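Local coordinates for FERM, ARHGEF and pleckstrin domain-containing protein 2 (Mus musculus, PDB 4GYV) that acts as a guanine nucleotide exchange factor that activates RAC1, with roles in semaphorin response, actin remodelling and osteoclast differentiation, at residues E5-F10 / C168-P173; R20-D25 / L151-R156. One frame throughout, in Å; residues are numbered along the deposited sequence.

Contact 1 of 2, residues E5-F10 / C168-P173; sequences EDEAYF and CAHYSP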
loop_
_atom_site.group_PDB
_atom_site.type_symbol
_atom_site.label_atom_id
_atom_site.label_comp_id
_atom_site.label_asym_id
_atom_site.label_seq_id
_atom_site.Cartn_x
_atom_site.Cartn_y
_atom_site.Cartn_z
ATOM N N GLU A 5 7.870 25.091 8.526
ATOM C CA GLU A 5 8.212 25.793 7.287
ATOM C C GLU A 5 9.617 25.452 6.770
ATOM O O GLU A 5 10.145 26.130 5.885
ATOM C CB GLU A 5 8.021 27.301 7.451
ATOM C CG GLU A 5 6.668 27.680 8.033
ATOM C CD GLU A 5 6.383 29.169 7.958
ATOM O OE1 GLU A 5 6.606 29.876 8.978
ATOM O OE2 GLU A 5 5.923 29.622 6.878
ATOM N N ASP A 6 10.198 24.386 7.324
ATOM C CA ASP A 6 11.531 23.882 6.964
ATOM C C ASP A 6 11.586 23.292 5.549
ATOM O O ASP A 6 11.075 22.191 5.310
ATOM C CB ASP A 6 11.922 22.792 7.969
ATOM C CG ASP A 6 13.373 22.330 7.835
ATOM O OD1 ASP A 6 14.115 22.820 6.952
ATOM O OD2 ASP A 6 13.767 21.459 8.647
ATOM N N GLU A 7 12.229 23.998 4.623
ATOM C CA GLU A 7 12.309 23.501 3.260
ATOM C C GLU A 7 13.156 22.225 3.148
ATOM O O GLU A 7 12.891 21.353 2.308
ATOM C CB GLU A 7 12.789 24.579 2.289
ATOM C CG GLU A 7 12.776 24.101 0.843
ATOM C CD GLU A 7 12.956 25.218 -0.170
ATOM O OE1 GLU A 7 13.169 24.875 -1.368
ATOM O OE2 GLU A 7 12.875 26.416 0.235
ATOM N N ALA A 8 14.161 22.096 4.004
ATOM C CA ALA A 8 14.962 20.885 3.970
ATOM C C ALA A 8 14.090 19.692 4.327
ATOM O O ALA A 8 14.180 18.655 3.676
ATOM C CB ALA A 8 16.167 20.985 4.880
ATOM N N TYR A 9 13.222 19.836 5.332
ATOM C CA TYR A 9 12.328 18.732 5.685
ATOM C C TYR A 9 11.451 18.342 4.488
ATOM O O TYR A 9 11.346 17.163 4.158
ATOM C CB TYR A 9 11.486 18.995 6.948
ATOM C CG TYR A 9 10.410 17.944 7.121
ATOM C CD1 TYR A 9 10.727 16.669 7.534
ATOM C CD2 TYR A 9 9.086 18.208 6.796
ATOM C CE1 TYR A 9 9.750 15.686 7.640
ATOM C CE2 TYR A 9 8.113 17.238 6.904
ATOM C CZ TYR A 9 8.443 15.975 7.324
ATOM O OH TYR A 9 7.464 14.995 7.422
ATOM N N PHE A 10 10.851 19.325 3.817
ATOM C CA PHE A 10 10.015 19.030 2.652
ATOM C C PHE A 10 10.751 18.294 1.534
ATOM O O PHE A 10 10.235 17.345 0.978
ATOM C CB PHE A 10 9.342 20.278 2.113
ATOM C CG PHE A 10 8.333 20.880 3.056
ATOM C CD1 PHE A 10 7.257 20.138 3.510
ATOM C CD2 PHE A 10 8.442 22.205 3.470
ATOM C CE1 PHE A 10 6.317 20.695 4.379
ATOM C CE2 PHE A 10 7.503 22.768 4.329
ATOM C CZ PHE A 10 6.447 22.010 4.793
ATOM N N CYS A 168 21.097 21.933 -1.836
ATOM C CA CYS A 168 22.337 22.686 -1.837
ATOM C C CYS A 168 22.031 24.158 -1.903
ATOM O O CYS A 168 22.615 24.960 -1.175
ATOM C CB CYS A 168 23.228 22.259 -2.988
ATOM S SG CYS A 168 24.050 20.692 -2.685
ATOM N N ALA A 169 21.077 24.510 -2.751
ATOM C CA ALA A 169 20.626 25.888 -2.851
ATOM C C ALA A 169 19.987 26.401 -1.563
ATOM O O ALA A 169 19.977 27.587 -1.305
ATOM C CB ALA A 169 19.673 26.022 -3.985
ATOM N N HIS A 170 19.441 25.508 -0.755
ATOM C CA HIS A 170 18.714 25.933 0.429
ATOM C C HIS A 170 19.632 26.196 1.621
ATOM O O HIS A 170 19.501 27.201 2.318
ATOM C CB HIS A 170 17.672 24.886 0.805
ATOM C CG HIS A 170 17.178 25.021 2.209
ATOM N ND1 HIS A 170 16.306 26.016 2.595
ATOM C CD2 HIS A 170 17.461 24.311 3.327
ATOM C CE1 HIS A 170 16.058 25.897 3.888
ATOM N NE2 HIS A 170 16.748 24.871 4.357
ATOM N N TYR A 171 20.557 25.274 1.847
ATOM C CA TYR A 171 21.463 25.335 2.985
ATOM C C TYR A 171 22.475 26.463 2.818
ATOM O O TYR A 171 22.941 26.747 1.703
ATOM C CB TYR A 171 22.192 23.998 3.138
ATOM C CG TYR A 171 21.366 22.879 3.754
ATOM C CD1 TYR A 171 20.672 23.078 4.940
ATOM C CD2 TYR A 171 21.302 21.617 3.172
ATOM C CE1 TYR A 171 19.933 22.070 5.524
ATOM C CE2 TYR A 171 20.553 20.593 3.758
ATOM C CZ TYR A 171 19.871 20.839 4.940
ATOM O OH TYR A 171 19.124 19.870 5.563
ATOM N N SER A 172 22.800 27.122 3.922
ATOM C CA SER A 172 23.908 28.061 3.910
ATOM C C SER A 172 25.141 27.309 4.374
ATOM O O SER A 172 25.027 26.334 5.114
ATOM C CB SER A 172 23.625 29.248 4.820
ATOM O OG SER A 172 22.447 29.915 4.410
ATOM N N PRO A 173 26.323 27.739 3.920
ATOM C CA PRO A 173 27.587 27.087 4.285
ATOM C C PRO A 173 27.816 26.809 5.781
ATOM O O PRO A 173 28.566 25.890 6.100
ATOM C CB PRO A 173 28.621 28.040 3.713
ATOM C CG PRO A 173 27.965 28.476 2.438
ATOM C CD PRO A 173 26.511 28.672 2.796
#

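Contact 2 of 2, residues R20-D25 / L151-R156; sequences RTYLKD and LKPVQR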
loop_
_atom_site.group_PDB
_atom_site.type_symbol
_atom_site.label_atom_id
_atom_site.label_comp_id
_atom_site.label_asym_id
_atom_site.label_seq_id
_atom_site.Cartn_x
_atom_site.Cartn_y
_atom_site.Cartn_z
ATOM N N ARG A 20 9.432 5.606 -2.761
ATOM C CA ARG A 20 8.464 4.533 -2.540
ATOM C C ARG A 20 7.688 4.216 -3.825
ATOM O O ARG A 20 7.569 3.055 -4.203
ATOM C CB ARG A 20 7.498 4.881 -1.400
ATOM C CG ARG A 20 7.630 4.033 -0.133
ATOM C CD ARG A 20 6.462 4.218 0.855
ATOM N NE ARG A 20 6.866 4.811 2.143
ATOM C CZ ARG A 20 6.594 6.061 2.538
ATOM N NH1 ARG A 20 5.913 6.884 1.746
ATOM N NH2 ARG A 20 7.002 6.492 3.731
ATOM N N THR A 21 7.186 5.248 -4.504
ATOM C CA THR A 21 6.451 5.065 -5.744
ATOM C C THR A 21 7.314 4.469 -6.851
ATOM O O THR A 21 6.871 3.604 -7.598
ATOM C CB THR A 21 5.928 6.390 -6.288
ATOM O OG1 THR A 21 5.069 6.978 -5.331
ATOM C CG2 THR A 21 5.124 6.162 -7.565
ATOM N N TYR A 22 8.537 4.962 -6.988
ATOM C CA TYR A 22 9.376 4.550 -8.102
ATOM C C TYR A 22 9.666 3.074 -7.933
ATOM O O TYR A 22 9.729 2.330 -8.915
ATOM C CB TYR A 22 10.647 5.404 -8.168
ATOM C CG TYR A 22 11.826 4.797 -8.877
ATOM C CD1 TYR A 22 11.874 4.733 -10.252
ATOM C CD2 TYR A 22 12.908 4.312 -8.164
ATOM C CE1 TYR A 22 12.965 4.175 -10.900
ATOM C CE2 TYR A 22 13.997 3.755 -8.796
ATOM C CZ TYR A 22 14.019 3.688 -10.161
ATOM O OH TYR A 22 15.109 3.148 -10.792
ATOM N N LEU A 23 9.787 2.649 -6.678
ATOM C CA LEU A 23 10.014 1.245 -6.351
ATOM C C LEU A 23 8.850 0.354 -6.761
ATOM O O LEU A 23 9.049 -0.657 -7.439
ATOM C CB LEU A 23 10.374 1.082 -4.876
ATOM C CG LEU A 23 11.875 1.331 -4.703
ATOM C CD1 LEU A 23 12.223 1.658 -3.299
ATOM C CD2 LEU A 23 12.691 0.148 -5.175
ATOM N N LYS A 24 7.639 0.737 -6.369
ATOM C CA LYS A 24 6.439 0.056 -6.816
ATOM C C LYS A 24 6.387 -0.008 -8.365
ATOM O O LYS A 24 5.883 -0.974 -8.931
ATOM C CB LYS A 24 5.202 0.756 -6.257
ATOM C CG LYS A 24 4.874 0.449 -4.798
ATOM C CD LYS A 24 3.518 -0.288 -4.668
ATOM C CE LYS A 24 3.389 -1.078 -3.345
ATOM N NZ LYS A 24 3.254 -0.204 -2.128
ATOM N N ASP A 25 6.912 1.013 -9.044
ATOM C CA ASP A 25 6.935 1.034 -10.506
ATOM C C ASP A 25 7.908 -0.016 -11.041
ATOM O O ASP A 25 7.574 -0.764 -11.960
ATOM C CB ASP A 25 7.260 2.434 -11.054
ATOM C CG ASP A 25 6.072 3.394 -10.966
ATOM O OD1 ASP A 25 4.923 2.897 -10.855
ATOM O OD2 ASP A 25 6.284 4.637 -11.017
ATOM N N LEU A 151 12.115 3.577 -18.887
ATOM C CA LEU A 151 12.693 4.920 -18.888
ATOM C C LEU A 151 12.758 5.515 -17.476
ATOM O O LEU A 151 13.307 6.592 -17.294
ATOM C CB LEU A 151 11.877 5.860 -19.776
ATOM C CG LEU A 151 11.663 5.435 -21.220
ATOM C CD1 LEU A 151 10.509 6.193 -21.833
ATOM C CD2 LEU A 151 12.916 5.686 -21.985
ATOM N N LYS A 152 12.176 4.837 -16.486
ATOM C CA LYS A 152 12.086 5.414 -15.145
ATOM C C LYS A 152 13.408 5.439 -14.368
ATOM O O LYS A 152 13.744 6.468 -13.791
ATOM C CB LYS A 152 10.930 4.803 -14.330
ATOM C CG LYS A 152 9.598 5.013 -15.020
ATOM C CD LYS A 152 8.354 4.864 -14.139
ATOM C CE LYS A 152 7.206 5.720 -14.737
ATOM N NZ LYS A 152 6.051 5.915 -13.798
ATOM N N PRO A 153 14.176 4.332 -14.370
ATOM C CA PRO A 153 15.450 4.352 -13.637
ATOM C C PRO A 153 16.359 5.554 -13.960
ATOM O O PRO A 153 16.723 6.295 -13.045
ATOM C CB PRO A 153 16.113 3.041 -14.074
ATOM C CG PRO A 153 14.975 2.135 -14.326
ATOM C CD PRO A 153 13.928 3.005 -14.971
ATOM N N VAL A 154 16.715 5.757 -15.225
ATOM C CA VAL A 154 17.587 6.883 -15.546
ATOM C C VAL A 154 16.910 8.225 -15.236
ATOM O O VAL A 154 17.525 9.148 -14.720
ATOM C CB VAL A 154 18.116 6.815 -16.989
ATOM C CG1 VAL A 154 18.927 8.043 -17.314
ATOM C CG2 VAL A 154 18.986 5.597 -17.154
ATOM N N GLN A 155 15.624 8.321 -15.516
ATOM C CA GLN A 155 14.870 9.484 -15.092
ATOM C C GLN A 155 14.957 9.730 -13.577
ATOM O O GLN A 155 14.987 10.873 -13.145
ATOM C CB GLN A 155 13.427 9.354 -15.546
ATOM C CG GLN A 155 12.540 10.493 -15.116
ATOM C CD GLN A 155 11.105 10.321 -15.588
ATOM O OE1 GLN A 155 10.644 9.204 -15.851
ATOM N NE2 GLN A 155 10.391 11.433 -15.697
ATOM N N ARG A 156 15.025 8.664 -12.775
ATOM C CA ARG A 156 15.117 8.808 -11.314
ATOM C C ARG A 156 16.429 9.467 -10.942
ATOM O O ARG A 156 16.483 10.279 -10.019
ATOM C CB ARG A 156 14.985 7.467 -10.598
ATOM C CG ARG A 156 14.944 7.536 -9.098
ATOM C CD ARG A 156 13.689 8.227 -8.596
ATOM N NE ARG A 156 13.686 8.353 -7.132
ATOM C CZ ARG A 156 13.063 9.315 -6.452
ATOM N NH1 ARG A 156 12.387 10.255 -7.090
ATOM N NH2 ARG A 156 13.119 9.341 -5.132
#

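Contact 1 of 2, residues E5-F10 / C168-P173
H170 turns one face of its imidazole to the first turn of helix 7-39, where E7 and A8 meet it. E7 CB makes a CH-pi contact, 4.1 Å from the centroid of the H170 ring and 28° off its normal, while A8 N lies over the same face, offset toward the rim. The CG of H170 is anti to its backbone N (chi1 162°), beside the carbonyl carbon. A8 CB fills the next place, 3.9 Å from H170 CD2 and 3.7 Å from Y171 CZ, and H170 CD2 in turn lies above the Y171 ring, toward its rim. No hydrogen bond crosses the contact. One shell out, D6 caps the helix: its OD1 accepts from A8 N in a weak bond of 3.0 Å. That carboxylate and the one of E7 both come near the imidazole, and together they would probably stabilise a protonated H170. Behind, Y171 packs on H175 and Y178, and F10 stacks on H159 of the second subunit. The arrangement is an N-capped helix start packed against the C-terminal end of a neighbouring helix in the all-helical bundle of a DH domain.

Contact 2 of 2, residues R20-D25 / L151-R156
D25 and K152 form the salt bridge between the two helices, with K152 NZ donating to D25 OD2 at 3.1 Å. The ammonium meets that oxygen from above the carboxylate plane, 64° out of it, and the lysine reaches it on a chain extended beyond CG. The other carboxylate oxygen, OD1, is taken by the hydroxyl of Y143, so the aspartate is held at both oxygens. R156 has its charge paired within the chain as well, through a salt bridge from NH2 to E19 and a hydrogen bond from NH1 to T18.

Those bonds hold the guanidinium while the aliphatic part of R156 lies on Y22. R156 CG sits over the centre of the phenol ring, 3.9 Å from the centroid and only 10° off the normal, with R156 CB 3.9 Å from Y22 CE1 and R156 CD as close to Y22 CG. A bend at chi2 brings CD to the CG side of the ring. At the ring's edge P153 N lies near its plane, 3.7 Å from Y22 CE1. The Y22 hydroxyl abuts P153 CA and CB, with OH 3.4 Å from that CB. K152 CB also approaches Y22 CE1. H62 meets Y22 edge-to-face, and V58 of the same helix 56-77 also touches it. An alanine in place of Y22 would probably leave a gap between the helices, with the methylenes of R156 and the ring of H62 deprived of their aromatic partner.

The short helical segments run nearly antiparallel, at 160°, with axes 11.1 Å apart, a spacing that the tyrosine ring spans. Helices 7-39 and 152-170 probably correspond to the first and third conserved regions of DH domains. The chemistry is consistent with buried charge being accommodated by pairing: D25 with K152, and R156 with E19, while its methylenes lie on Y22.

Contacts 1 and 2 join the same two helices, 7-39 and 152-170, at places whose centres are about 24 Å apart and whose nearest atoms stay about 9 Å from each other. The centre of contact 2 lies about 4 Å from the centre of the chain, and every residue that touches there is buried. Contact 1, its centre about 23 Å from that of the chain and at the ends of the helices, is only partly buried. The chemistry follows the location: the interior contact combines a salt bridge with a phenol ring under an arginine chain, whereas the peripheral one relies on imidazole and alanine packing beside a helix cap. Both also reach the second subunit.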